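Local coordinates for protein type II restriction enzyme MspI (Moraxella sp., PDB 1SA3) that recognises the double-stranded DNA sequence 5'-CCGG-3' and cleaves it after the first cytosine, producing fragments with terminal 5'-phosphates, at residues E[188-193]-E[198-203]; E[50-53]-E[59-62]; E[202-207]-E[223-228]; E[138-143]-E[183-188]. All blocks are in the same frame, centred on the assembly; numbering follows the deposited sequence.

Contact 1 of 4, residues E[188-193]-E[198-203]; sequences TLRAEK and ILHPDL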
loop_
_atom_site.group_PDB
_atom_site.type_symbol
_atom_site.label_atom_id
_atom_site.label_comp_id
_atom_site.label_asym_id
_atom_site.label_seq_id
_atom_site.Cartn_x
_atom_site.Cartn_y
_atom_site.Cartn_z
ATOM N N THR E 188 4.112 -5.918 2.667
ATOM C CA THR E 188 4.603 -5.545 4.000
ATOM C C THR E 188 6.046 -5.915 4.303
ATOM O O THR E 188 6.622 -5.416 5.269
ATOM C CB THR E 188 3.772 -6.188 5.127
ATOM O OG1 THR E 188 4.021 -7.602 5.147
ATOM C CG2 THR E 188 2.289 -5.906 4.936
ATOM N N LEU E 189 6.610 -6.799 3.492
ATOM C CA LEU E 189 7.975 -7.297 3.662
ATOM C C LEU E 189 8.085 -8.304 4.798
ATOM O O LEU E 189 9.164 -8.566 5.322
ATOM C CB LEU E 189 8.983 -6.166 3.881
ATOM C CG LEU E 189 9.457 -5.440 2.625
ATOM C CD1 LEU E 189 10.655 -4.588 2.987
ATOM C CD2 LEU E 189 9.837 -6.437 1.530
ATOM N N ARG E 190 6.953 -8.870 5.178
ATOM C CA ARG E 190 6.937 -9.894 6.207
ATOM C C ARG E 190 5.860 -10.885 5.782
ATOM O O ARG E 190 4.721 -10.497 5.510
ATOM C CB ARG E 190 6.628 -9.290 7.577
ATOM C CG ARG E 190 6.750 -10.300 8.703
ATOM C CD ARG E 190 6.501 -9.665 10.058
ATOM N NE ARG E 190 6.253 -10.675 11.082
ATOM C CZ ARG E 190 6.024 -10.403 12.363
ATOM N NH1 ARG E 190 6.010 -9.145 12.786
ATOM N NH2 ARG E 190 5.804 -11.391 13.220
ATOM N N ALA E 191 6.221 -12.164 5.703
ATOM C CA ALA E 191 5.277 -13.195 5.267
ATOM C C ALA E 191 4.169 -13.472 6.269
ATOM O O ALA E 191 3.042 -13.754 5.879
ATOM C CB ALA E 191 6.021 -14.491 4.946
ATOM N N GLU E 192 4.490 -13.407 7.554
ATOM C CA GLU E 192 3.499 -13.652 8.595
ATOM C C GLU E 192 2.933 -12.327 9.068
ATOM O O GLU E 192 3.506 -11.274 8.789
ATOM C CB GLU E 192 4.133 -14.405 9.767
ATOM C CG GLU E 192 4.547 -15.826 9.416
ATOM C CD GLU E 192 3.368 -16.683 8.975
ATOM O OE1 GLU E 192 2.412 -16.819 9.766
ATOM O OE2 GLU E 192 3.395 -17.222 7.844
ATOM N N LYS E 193 1.812 -12.386 9.779
ATOM C CA LYS E 193 1.144 -11.187 10.266
ATOM C C LYS E 193 1.980 -10.368 11.233
ATOM O O LYS E 193 2.732 -10.903 12.044
ATOM C CB LYS E 193 -0.194 -11.551 10.915
ATOM C CG LYS E 193 -1.151 -12.269 9.972
ATOM C CD LYS E 193 -2.541 -12.418 10.579
ATOM C CE LYS E 193 -3.501 -13.084 9.600
ATOM N NZ LYS E 193 -4.903 -13.076 10.091
ATOM N N ILE E 198 6.819 -0.817 13.473
ATOM C CA ILE E 198 7.109 0.264 12.528
ATOM C C ILE E 198 7.758 -0.175 11.207
ATOM O O ILE E 198 7.655 0.526 10.198
ATOM C CB ILE E 198 7.967 1.361 13.204
ATOM C CG1 ILE E 198 7.925 2.642 12.367
ATOM C CG2 ILE E 198 9.399 0.872 13.387
ATOM C CD1 ILE E 198 8.501 3.852 13.093
ATOM N N LEU E 199 8.401 -1.341 11.197
ATOM C CA LEU E 199 9.041 -1.840 9.980
ATOM C C LEU E 199 8.053 -2.417 8.957
ATOM O O LEU E 199 8.419 -2.647 7.808
ATOM C CB LEU E 199 10.065 -2.928 10.323
ATOM C CG LEU E 199 11.205 -2.503 11.254
ATOM C CD1 LEU E 199 12.057 -3.712 11.610
ATOM C CD2 LEU E 199 12.044 -1.433 10.566
ATOM N N HIS E 200 6.815 -2.661 9.378
ATOM C CA HIS E 200 5.798 -3.243 8.491
ATOM C C HIS E 200 4.465 -2.500 8.589
ATOM O O HIS E 200 3.843 -2.468 9.653
ATOM C CB HIS E 200 5.586 -4.716 8.859
ATOM C CG HIS E 200 6.857 -5.500 8.926
ATOM N ND1 HIS E 200 7.611 -5.790 7.808
ATOM C CD2 HIS E 200 7.548 -5.988 9.986
ATOM C CE1 HIS E 200 8.714 -6.417 8.177
ATOM N NE2 HIS E 200 8.700 -6.548 9.492
ATOM N N PRO E 201 3.995 -1.916 7.474
ATOM C CA PRO E 201 2.720 -1.178 7.471
ATOM C C PRO E 201 1.550 -2.070 7.882
ATOM O O PRO E 201 1.498 -3.242 7.493
ATOM C CB PRO E 201 2.573 -0.723 6.015
ATOM C CG PRO E 201 3.962 -0.774 5.470
ATOM C CD PRO E 201 4.569 -1.977 6.119
ATOM N N ASP E 202 0.619 -1.508 8.655
ATOM C CA ASP E 202 -0.568 -2.221 9.112
ATOM C C ASP E 202 -1.793 -1.871 8.275
ATOM O O ASP E 202 -2.765 -2.631 8.226
ATOM C CB ASP E 202 -0.880 -1.887 10.577
ATOM C CG ASP E 202 0.062 -2.570 11.545
ATOM O OD1 ASP E 202 0.754 -3.521 11.125
ATOM O OD2 ASP E 202 0.101 -2.162 12.726
ATOM N N LEU E 203 -1.746 -0.708 7.631
ATOM C CA LEU E 203 -2.847 -0.243 6.804
ATOM C C LEU E 203 -2.323 0.245 5.465
ATOM O O LEU E 203 -1.260 0.855 5.395
ATOM C CB LEU E 203 -3.579 0.923 7.478
ATOM C CG LEU E 203 -4.335 0.721 8.790
ATOM C CD1 LEU E 203 -4.954 2.060 9.203
ATOM C CD2 LEU E 203 -5.422 -0.330 8.613
HETATM O O HOH W 1 7.981 -3.041 5.250
#
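Arg190 packs over the imidazole of His200 in the connection between helix 179-188 and strand 203-210, a helix-to-strand link within the PD-(D/E)XK nuclease fold. The helix end is marked by an ST turn, in which Thr188 OG1 accepts from Arg190 N at 3.2 Å; Arg184 is the hydroxyl's other partner. Leu189, with positive phi, ends the helical run, and Arg190 follows over the imidazole. Arg190 CB stands 3.7 Å from the centroid of the His200 ring, over its face, a CH-pi contact. The extended arginine chain then runs across the histidine at about a right angle, with Arg190 CD 3.8 Å from His200 CD2 and the guanidinium plane turned 64° from that of the imidazole. Leu199 CB, from the same segment as the histidine, lies over the rim of the opposite face. His200 CG lies beside its own backbone N, and the ring's turn about CB-CG (chi2 -69°) sets ND1 facing Thr188 O. There His200 ND1 donates to Thr188 O at 2.8 Å, in the plane of the ring and nearly straight (167°). The aliphatic contacts and this single bond together restrict rotation of the ring. Beside it, Thr188 CG2 rests 3.8 Å from Pro201 O. A water bridges the two segments, donating to Thr188 O at 2.7 Å and to Leu199 O at 2.6 Å, so that Thr188 O accepts both the imidazole N-H and a water proton.

Contact 2 of 4, residues E[50-53]-E[59-62]; sequences KYNT and EKDI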
loop_
_atom_site.group_PDB
_atom_site.type_symbol
_atom_site.label_atom_id
_atom_site.label_comp_id
_atom_site.label_asym_id
_atom_site.label_seq_id
_atom_site.Cartn_x
_atom_site.Cartn_y
_atom_site.Cartn_z
ATOM N N LYS E 50 -12.118 17.422 15.322
ATOM C CA LYS E 50 -12.616 18.424 14.381
ATOM C C LYS E 50 -13.054 17.799 13.054
ATOM O O LYS E 50 -14.175 18.020 12.586
ATOM C CB LYS E 50 -11.519 19.465 14.109
ATOM C CG LYS E 50 -11.805 20.457 12.973
ATOM C CD LYS E 50 -10.572 21.327 12.689
ATOM C CE LYS E 50 -10.827 22.377 11.601
ATOM N NZ LYS E 50 -11.746 23.476 12.052
ATOM N N TYR E 51 -12.166 17.002 12.460
ATOM C CA TYR E 51 -12.433 16.393 11.166
ATOM C C TYR E 51 -13.423 15.246 11.112
ATOM O O TYR E 51 -13.998 14.985 10.059
ATOM C CB TYR E 51 -11.107 15.995 10.511
ATOM C CG TYR E 51 -10.305 17.209 10.111
ATOM C CD1 TYR E 51 -9.025 17.431 10.618
ATOM C CD2 TYR E 51 -10.851 18.168 9.247
ATOM C CE1 TYR E 51 -8.309 18.575 10.281
ATOM C CE2 TYR E 51 -10.142 19.320 8.906
ATOM C CZ TYR E 51 -8.876 19.516 9.428
ATOM O OH TYR E 51 -8.182 20.661 9.117
ATOM N N ASN E 52 -13.645 14.569 12.232
ATOM C CA ASN E 52 -14.600 13.474 12.231
ATOM C C ASN E 52 -15.993 14.011 12.555
ATOM O O ASN E 52 -16.701 13.459 13.395
ATOM C CB ASN E 52 -14.209 12.409 13.255
ATOM C CG ASN E 52 -14.815 11.061 12.929
ATOM O OD1 ASN E 52 -14.371 10.378 12.001
ATOM N ND2 ASN E 52 -15.847 10.680 13.669
ATOM N N THR E 53 -16.372 15.104 11.901
ATOM C CA THR E 53 -17.683 15.706 12.123
ATOM C C THR E 53 -18.327 16.009 10.782
ATOM O O THR E 53 -17.637 16.135 9.768
ATOM C CB THR E 53 -17.587 17.029 12.909
ATOM O OG1 THR E 53 -17.007 18.043 12.075
ATOM C CG2 THR E 53 -16.740 16.844 14.156
ATOM N N GLU E 59 -13.127 14.852 5.151
ATOM C CA GLU E 59 -12.161 14.385 6.135
ATOM C C GLU E 59 -12.811 13.401 7.107
ATOM O O GLU E 59 -12.135 12.544 7.675
ATOM C CB GLU E 59 -11.542 15.564 6.893
ATOM C CG GLU E 59 -10.518 16.344 6.068
ATOM C CD GLU E 59 -11.152 17.305 5.062
ATOM O OE1 GLU E 59 -10.525 17.576 4.015
ATOM O OE2 GLU E 59 -12.266 17.803 5.323
ATOM N N LYS E 60 -14.121 13.521 7.301
ATOM C CA LYS E 60 -14.817 12.599 8.194
ATOM C C LYS E 60 -14.832 11.220 7.539
ATOM O O LYS E 60 -14.637 10.206 8.210
ATOM C CB LYS E 60 -16.258 13.039 8.464
ATOM C CG LYS E 60 -16.958 12.122 9.470
ATOM C CD LYS E 60 -18.449 12.408 9.626
ATOM C CE LYS E 60 -19.069 11.453 10.654
ATOM N NZ LYS E 60 -20.549 11.529 10.720
ATOM N N ASP E 61 -15.061 11.185 6.228
ATOM C CA ASP E 61 -15.079 9.915 5.502
ATOM C C ASP E 61 -13.705 9.257 5.588
ATOM O O ASP E 61 -13.599 8.059 5.821
ATOM C CB ASP E 61 -15.447 10.125 4.027
ATOM C CG ASP E 61 -15.433 8.825 3.228
ATOM O OD1 ASP E 61 -16.139 7.869 3.620
ATOM O OD2 ASP E 61 -14.716 8.746 2.201
ATOM N N ILE E 62 -12.658 10.053 5.400
ATOM C CA ILE E 62 -11.282 9.558 5.454
ATOM C C ILE E 62 -10.931 9.053 6.854
ATOM O O ILE E 62 -10.474 7.913 7.016
ATOM C CB ILE E 62 -10.298 10.672 5.037
ATOM C CG1 ILE E 62 -10.560 11.049 3.570
ATOM C CG2 ILE E 62 -8.850 10.215 5.260
ATOM C CD1 ILE E 62 -9.844 12.336 3.113
#
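Tyr51 and Glu59 meet in the tight part of the turn between helix 45-51 and helix 57-69, where the chain folds back on itself. The backbones come close here: the CA atoms of Asn52 and Lys60 are 4.1 Å apart. Glu59 CB lies 3.6 Å from Tyr51 CD2, with Glu59 CG just behind at 3.7 Å from the same ring atom. The carbon chain of the glutamate passes the ring obliquely; the bend at chi2 (79°) then directs the carboxylate toward Tyr37, Glu59 OE1 being bonded to Tyr37 OH and Thr3 OG1. Lys60 belongs to the close part too, its methylenes stretched over the turn. Its CG is anti to the backbone N (chi1 -176°) and lies 3.7 Å from Asn52 C, while Lys60 CB is 3.4 Å from Tyr51 O and 3.6 Å from Thr53 O. An inverse gamma turn centred on Asn52, with a weak bond from Thr53 N to Tyr51 O, reverses the chain.

The looser side is at Thr53, which is partly exposed and keeps its own side chain turned away, Thr53 OG1 donating to Lys50 O at 2.9 Å. Side-chain carbons thus pack on the ring and on the backbone of the turn, and the bonds of Asn52 OD1 to Ser63 OG and Ser64 OG, further along helix 57-69, add polar anchoring just beyond the corner.

Contact 3 of 4, residues E[202-207]-E[223-228]; sequences DLLIRF and DDYVSD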
loop_
_atom_site.group_PDB
_atom_site.type_symbol
_atom_site.label_atom_id
_atom_site.label_comp_id
_atom_site.label_asym_id
_atom_site.label_seq_id
_atom_site.Cartn_x
_atom_site.Cartn_y
_atom_site.Cartn_z
ATOM N N ASP E 202 0.619 -1.508 8.655
ATOM C CA ASP E 202 -0.568 -2.221 9.112
ATOM C C ASP E 202 -1.793 -1.871 8.275
ATOM O O ASP E 202 -2.765 -2.631 8.226
ATOM C CB ASP E 202 -0.880 -1.887 10.577
ATOM C CG ASP E 202 0.062 -2.570 11.545
ATOM O OD1 ASP E 202 0.754 -3.521 11.125
ATOM O OD2 ASP E 202 0.101 -2.162 12.726
ATOM N N LEU E 203 -1.746 -0.708 7.631
ATOM C CA LEU E 203 -2.847 -0.243 6.804
ATOM C C LEU E 203 -2.323 0.245 5.465
ATOM O O LEU E 203 -1.260 0.855 5.395
ATOM C CB LEU E 203 -3.579 0.923 7.478
ATOM C CG LEU E 203 -4.335 0.721 8.790
ATOM C CD1 LEU E 203 -4.954 2.060 9.203
ATOM C CD2 LEU E 203 -5.422 -0.330 8.613
ATOM N N LEU E 204 -3.075 -0.028 4.406
ATOM C CA LEU E 204 -2.708 0.416 3.069
ATOM C C LEU E 204 -3.761 1.456 2.685
ATOM O O LEU E 204 -4.954 1.140 2.548
ATOM C CB LEU E 204 -2.738 -0.755 2.082
ATOM C CG LEU E 204 -1.953 -1.997 2.523
ATOM C CD1 LEU E 204 -2.075 -3.085 1.459
ATOM C CD2 LEU E 204 -0.472 -1.624 2.763
ATOM N N ILE E 205 -3.310 2.694 2.543
ATOM C CA ILE E 205 -4.175 3.815 2.201
ATOM C C ILE E 205 -3.967 4.141 0.732
ATOM O O ILE E 205 -2.848 4.388 0.303
ATOM C CB ILE E 205 -3.818 5.059 3.059
ATOM C CG1 ILE E 205 -4.010 4.728 4.541
ATOM C CG2 ILE E 205 -4.679 6.258 2.660
ATOM C CD1 ILE E 205 -3.649 5.871 5.487
ATOM N N ARG E 206 -5.051 4.124 -0.035
ATOM C CA ARG E 206 -4.982 4.408 -1.462
ATOM C C ARG E 206 -5.919 5.542 -1.863
ATOM O O ARG E 206 -7.141 5.381 -1.849
ATOM C CB ARG E 206 -5.344 3.161 -2.272
ATOM C CG ARG E 206 -4.450 1.956 -2.025
ATOM C CD ARG E 206 -3.025 2.205 -2.487
ATOM N NE ARG E 206 -2.193 1.017 -2.316
ATOM C CZ ARG E 206 -2.383 -0.128 -2.963
ATOM N NH1 ARG E 206 -3.378 -0.246 -3.832
ATOM N NH2 ARG E 206 -1.583 -1.160 -2.738
ATOM N N PHE E 207 -5.341 6.685 -2.211
ATOM C CA PHE E 207 -6.123 7.836 -2.652
ATOM C C PHE E 207 -6.314 7.736 -4.156
ATOM O O PHE E 207 -5.348 7.534 -4.901
ATOM C CB PHE E 207 -5.394 9.146 -2.355
ATOM C CG PHE E 207 -5.458 9.568 -0.927
ATOM C CD1 PHE E 207 -4.387 9.340 -0.074
ATOM C CD2 PHE E 207 -6.586 10.204 -0.432
ATOM C CE1 PHE E 207 -4.447 9.744 1.264
ATOM C CE2 PHE E 207 -6.656 10.613 0.895
ATOM C CZ PHE E 207 -5.582 10.380 1.744
ATOM N N ASP E 223 -5.026 -7.868 6.708
ATOM C CA ASP E 223 -5.873 -9.056 6.597
ATOM C C ASP E 223 -6.906 -8.907 5.488
ATOM O O ASP E 223 -7.041 -9.788 4.638
ATOM C CB ASP E 223 -6.598 -9.348 7.920
ATOM C CG ASP E 223 -5.700 -10.003 8.953
ATOM O OD1 ASP E 223 -4.533 -10.316 8.631
ATOM O OD2 ASP E 223 -6.171 -10.205 10.091
ATOM N N ASP E 224 -7.632 -7.789 5.490
ATOM C CA ASP E 224 -8.660 -7.558 4.479
ATOM C C ASP E 224 -8.096 -7.410 3.078
ATOM O O ASP E 224 -8.690 -7.897 2.105
ATOM C CB ASP E 224 -9.491 -6.325 4.828
ATOM C CG ASP E 224 -10.319 -6.522 6.080
ATOM O OD1 ASP E 224 -10.428 -7.672 6.546
ATOM O OD2 ASP E 224 -10.867 -5.534 6.599
ATOM N N TYR E 225 -6.954 -6.741 2.959
ATOM C CA TYR E 225 -6.345 -6.564 1.648
ATOM C C TYR E 225 -6.023 -7.943 1.070
ATOM O O TYR E 225 -6.311 -8.225 -0.097
ATOM C CB TYR E 225 -5.058 -5.744 1.757
ATOM C CG TYR E 225 -4.335 -5.585 0.436
ATOM C CD1 TYR E 225 -4.733 -4.614 -0.492
ATOM C CD2 TYR E 225 -3.259 -6.414 0.103
ATOM C CE1 TYR E 225 -4.075 -4.470 -1.715
ATOM C CE2 TYR E 225 -2.596 -6.276 -1.118
ATOM C CZ TYR E 225 -3.007 -5.304 -2.021
ATOM O OH TYR E 225 -2.341 -5.156 -3.221
ATOM N N VAL E 226 -5.421 -8.795 1.896
ATOM C CA VAL E 226 -5.064 -10.146 1.466
ATOM C C VAL E 226 -6.316 -10.912 1.031
ATOM O O VAL E 226 -6.337 -11.525 -0.033
ATOM C CB VAL E 226 -4.351 -10.924 2.601
ATOM C CG1 VAL E 226 -4.168 -12.397 2.206
ATOM C CG2 VAL E 226 -2.994 -10.289 2.890
ATOM N N SER E 227 -7.359 -10.868 1.853
ATOM C CA SER E 227 -8.607 -11.551 1.515
ATOM C C SER E 227 -9.130 -11.067 0.173
ATOM O O SER E 227 -9.571 -11.870 -0.651
ATOM C CB SER E 227 -9.667 -11.303 2.589
ATOM O OG SER E 227 -9.273 -11.871 3.826
ATOM N N ASP E 228 -9.085 -9.755 -0.051
ATOM C CA ASP E 228 -9.564 -9.194 -1.310
ATOM C C ASP E 228 -8.770 -9.726 -2.500
ATOM O O ASP E 228 -9.353 -10.113 -3.512
ATOM C CB ASP E 228 -9.484 -7.663 -1.300
ATOM C CG ASP E 228 -10.452 -7.027 -0.310
ATOM O OD1 ASP E 228 -11.417 -7.698 0.113
ATOM O OD2 ASP E 228 -10.249 -5.846 0.033
#
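The terminal carboxylate oxygen Gly262 OXT is gripped by both side chains of this contact that carry polar ends, Arg206 NH1 in a salt bridge and Tyr225 OH in a hydrogen bond. Both share this partner, while Arg206 NH2 stays 4.1 Å from Tyr225 OH, which lies at the edge of the guanidinium, whose plane is turned 74° from that of the phenol. The negative carboxylate probably also balances the arginine charge. Away from the hydroxyl, the body of the ring is held by a leucine. Leu204 CD1 sits over one face of Tyr225 in a CH-pi contact, 3.6 Å from the ring centroid and displaced toward Tyr225 CG at 3.5 Å. With CG anti to the backbone N (chi1 177°), the tyrosine reaches out from its helix and meets the leucine tip with a face. Arg229, one turn further along the helix, makes a cation-pi contact with the same ring. Helix 222-234 thus leans on strand 203-210 of the mixed sheet through one aromatic side chain, which Ile183 and Val187 of helix 179-188 also touch; the flanking strand residues Leu203 and Ile205 instead reach Leu66 of helix 57-69.

Contact 4 of 4, residues E[138-143]-E[183-188]; sequences TGVGIS and IRWCVT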
loop_
_atom_site.group_PDB
_atom_site.type_symbol
_atom_site.label_atom_id
_atom_site.label_comp_id
_atom_site.label_asym_id
_atom_site.label_seq_id
_atom_site.Cartn_x
_atom_site.Cartn_y
_atom_site.Cartn_z
ATOM N N THR E 138 12.913 -15.992 -0.763
ATOM C CA THR E 138 13.470 -15.980 0.583
ATOM C C THR E 138 12.445 -15.440 1.586
ATOM O O THR E 138 12.257 -16.013 2.663
ATOM C CB THR E 138 14.759 -15.143 0.620
ATOM O OG1 THR E 138 15.769 -15.815 -0.142
ATOM C CG2 THR E 138 15.245 -14.951 2.038
ATOM N N GLY E 139 11.763 -14.358 1.226
ATOM C CA GLY E 139 10.763 -13.804 2.120
ATOM C C GLY E 139 9.516 -14.663 2.273
ATOM O O GLY E 139 8.964 -14.758 3.365
ATOM N N VAL E 140 9.083 -15.310 1.191
ATOM C CA VAL E 140 7.874 -16.133 1.203
ATOM C C VAL E 140 8.086 -17.575 1.692
ATOM O O VAL E 140 7.148 -18.221 2.166
ATOM C CB VAL E 140 7.225 -16.155 -0.207
ATOM C CG1 VAL E 140 5.922 -16.955 -0.193
ATOM C CG2 VAL E 140 6.942 -14.715 -0.670
ATOM N N GLY E 141 9.314 -18.072 1.584
ATOM C CA GLY E 141 9.605 -19.425 2.028
ATOM C C GLY E 141 9.659 -20.447 0.903
ATOM O O GLY E 141 9.419 -21.636 1.125
ATOM N N ILE E 142 9.980 -19.988 -0.304
ATOM C CA ILE E 142 10.065 -20.862 -1.473
ATOM C C ILE E 142 11.526 -21.248 -1.720
ATOM O O ILE E 142 12.394 -20.385 -1.840
ATOM C CB ILE E 142 9.495 -20.151 -2.726
ATOM C CG1 ILE E 142 8.044 -19.741 -2.462
ATOM C CG2 ILE E 142 9.569 -21.070 -3.937
ATOM C CD1 ILE E 142 7.476 -18.740 -3.462
ATOM N N SER E 143 11.798 -22.547 -1.784
ATOM C CA SER E 143 13.163 -23.015 -2.005
ATOM C C SER E 143 13.403 -23.315 -3.482
ATOM O O SER E 143 12.507 -23.149 -4.314
ATOM C CB SER E 143 13.426 -24.276 -1.173
ATOM O OG SER E 143 12.483 -25.277 -1.493
ATOM N N ILE E 183 1.326 -12.553 -0.939
ATOM C CA ILE E 183 0.690 -11.241 -0.936
ATOM C C ILE E 183 1.127 -10.392 0.251
ATOM O O ILE E 183 1.526 -9.241 0.089
ATOM C CB ILE E 183 -0.842 -11.356 -0.902
ATOM C CG1 ILE E 183 -1.332 -12.138 -2.120
ATOM C CG2 ILE E 183 -1.456 -9.965 -0.905
ATOM C CD1 ILE E 183 -2.744 -12.651 -1.993
ATOM N N ARG E 184 1.044 -10.963 1.445
ATOM C CA ARG E 184 1.419 -10.237 2.653
ATOM C C ARG E 184 2.876 -9.781 2.598
ATOM O O ARG E 184 3.192 -8.647 2.961
ATOM C CB ARG E 184 1.177 -11.118 3.888
ATOM C CG ARG E 184 1.324 -10.405 5.218
ATOM C CD ARG E 184 0.986 -11.346 6.379
ATOM N NE ARG E 184 -0.410 -11.778 6.356
ATOM C CZ ARG E 184 -1.435 -11.054 6.793
ATOM N NH1 ARG E 184 -1.230 -9.846 7.300
ATOM N NH2 ARG E 184 -2.671 -11.540 6.730
ATOM N N TRP E 185 3.768 -10.648 2.125
ATOM C CA TRP E 185 5.173 -10.272 2.056
ATOM C C TRP E 185 5.424 -9.179 1.014
ATOM O O TRP E 185 6.214 -8.265 1.244
ATOM C CB TRP E 185 6.050 -11.486 1.744
ATOM C CG TRP E 185 7.496 -11.137 1.732
ATOM C CD1 TRP E 185 8.343 -11.107 2.802
ATOM C CD2 TRP E 185 8.253 -10.680 0.609
ATOM N NE1 TRP E 185 9.581 -10.658 2.414
ATOM C CE2 TRP E 185 9.553 -10.388 1.071
ATOM C CE3 TRP E 185 7.956 -10.488 -0.747
ATOM C CZ2 TRP E 185 10.561 -9.909 0.224
ATOM C CZ3 TRP E 185 8.954 -10.013 -1.588
ATOM C CH2 TRP E 185 10.242 -9.728 -1.098
ATOM N N CYS E 186 4.752 -9.269 -0.128
ATOM C CA CYS E 186 4.924 -8.269 -1.176
ATOM C C CYS E 186 4.563 -6.855 -0.721
ATOM O O CYS E 186 5.259 -5.900 -1.063
ATOM C CB CYS E 186 4.081 -8.617 -2.405
ATOM S SG CYS E 186 4.847 -9.816 -3.507
ATOM N N VAL E 187 3.479 -6.723 0.040
ATOM C CA VAL E 187 3.043 -5.405 0.508
ATOM C C VAL E 187 3.548 -4.991 1.888
ATOM O O VAL E 187 3.437 -3.823 2.247
ATOM C CB VAL E 187 1.493 -5.269 0.487
ATOM C CG1 VAL E 187 0.983 -5.470 -0.930
ATOM C CG2 VAL E 187 0.838 -6.284 1.429
ATOM N N THR E 188 4.112 -5.918 2.667
ATOM C CA THR E 188 4.603 -5.545 4.000
ATOM C C THR E 188 6.046 -5.915 4.303
ATOM O O THR E 188 6.622 -5.416 5.269
ATOM C CB THR E 188 3.772 -6.188 5.127
ATOM O OG1 THR E 188 4.021 -7.602 5.147
ATOM C CG2 THR E 188 2.289 -5.906 4.936
#
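Trp185 is the residue through which helix 179-188 meets the end of helix 133-140, at Gly139 and Val140. Along the helix, Ile183 precedes it and points away from the contact, its side chain touching Arg229 and Ile230 of helix 222-234. Arg184 sends its side chain off to a salt bridge with Asp223, while its carbonyl oxygen stays within the last turn as an acceptor. Next, Trp185 extends with CG anti to its own N (chi1 -177°) and presents one face of the indole to the backbone of the other helix. Gly139 CA lies over the five-membered ring, 3.7 Å from its centroid and 25° off the normal, and comes to 3.4 Å from Trp185 NE1. This is helix-to-helix packing by CH-pi contact, and it can be this close because Gly139 has no side chain on the side facing the indole. Val140 adds its methyl CG2, 4.1 Å from Trp185 CB, near the root of the tryptophan. Cys186 follows, its O bonded to Tyr131 OH, whose ring also meets the indole. After Val187, Thr188 closes the helix: Thr188 OG1 donates to Arg184 O at 2.6 Å from above the carbonyl plane, and Thr188 N reaches that oxygen from the opposite face at 2.9 Å.

How the contacts relate
Contacts 1, 3 and 4 are buried and cluster around the join between helix 179-188 and strand 203-210, whereas contact 2 lies at the surface, about 35 Å from contact 4 between centres, on the opposite side of the chain's centre. Contacts 1 and 4 share Thr188, and contacts 1 and 3 share Asp202 and Leu203. Asp223 ties the three together through salt bridges to Lys193 and Arg184. Aromatic faces carry all three buried contacts, but only contact 1 has a direct hydrogen bond between its segments. Contact 2 packs aliphatic carbons against a tyrosine and the backbone of a turn, and touches contact 3 where Ile62 packs on Phe207.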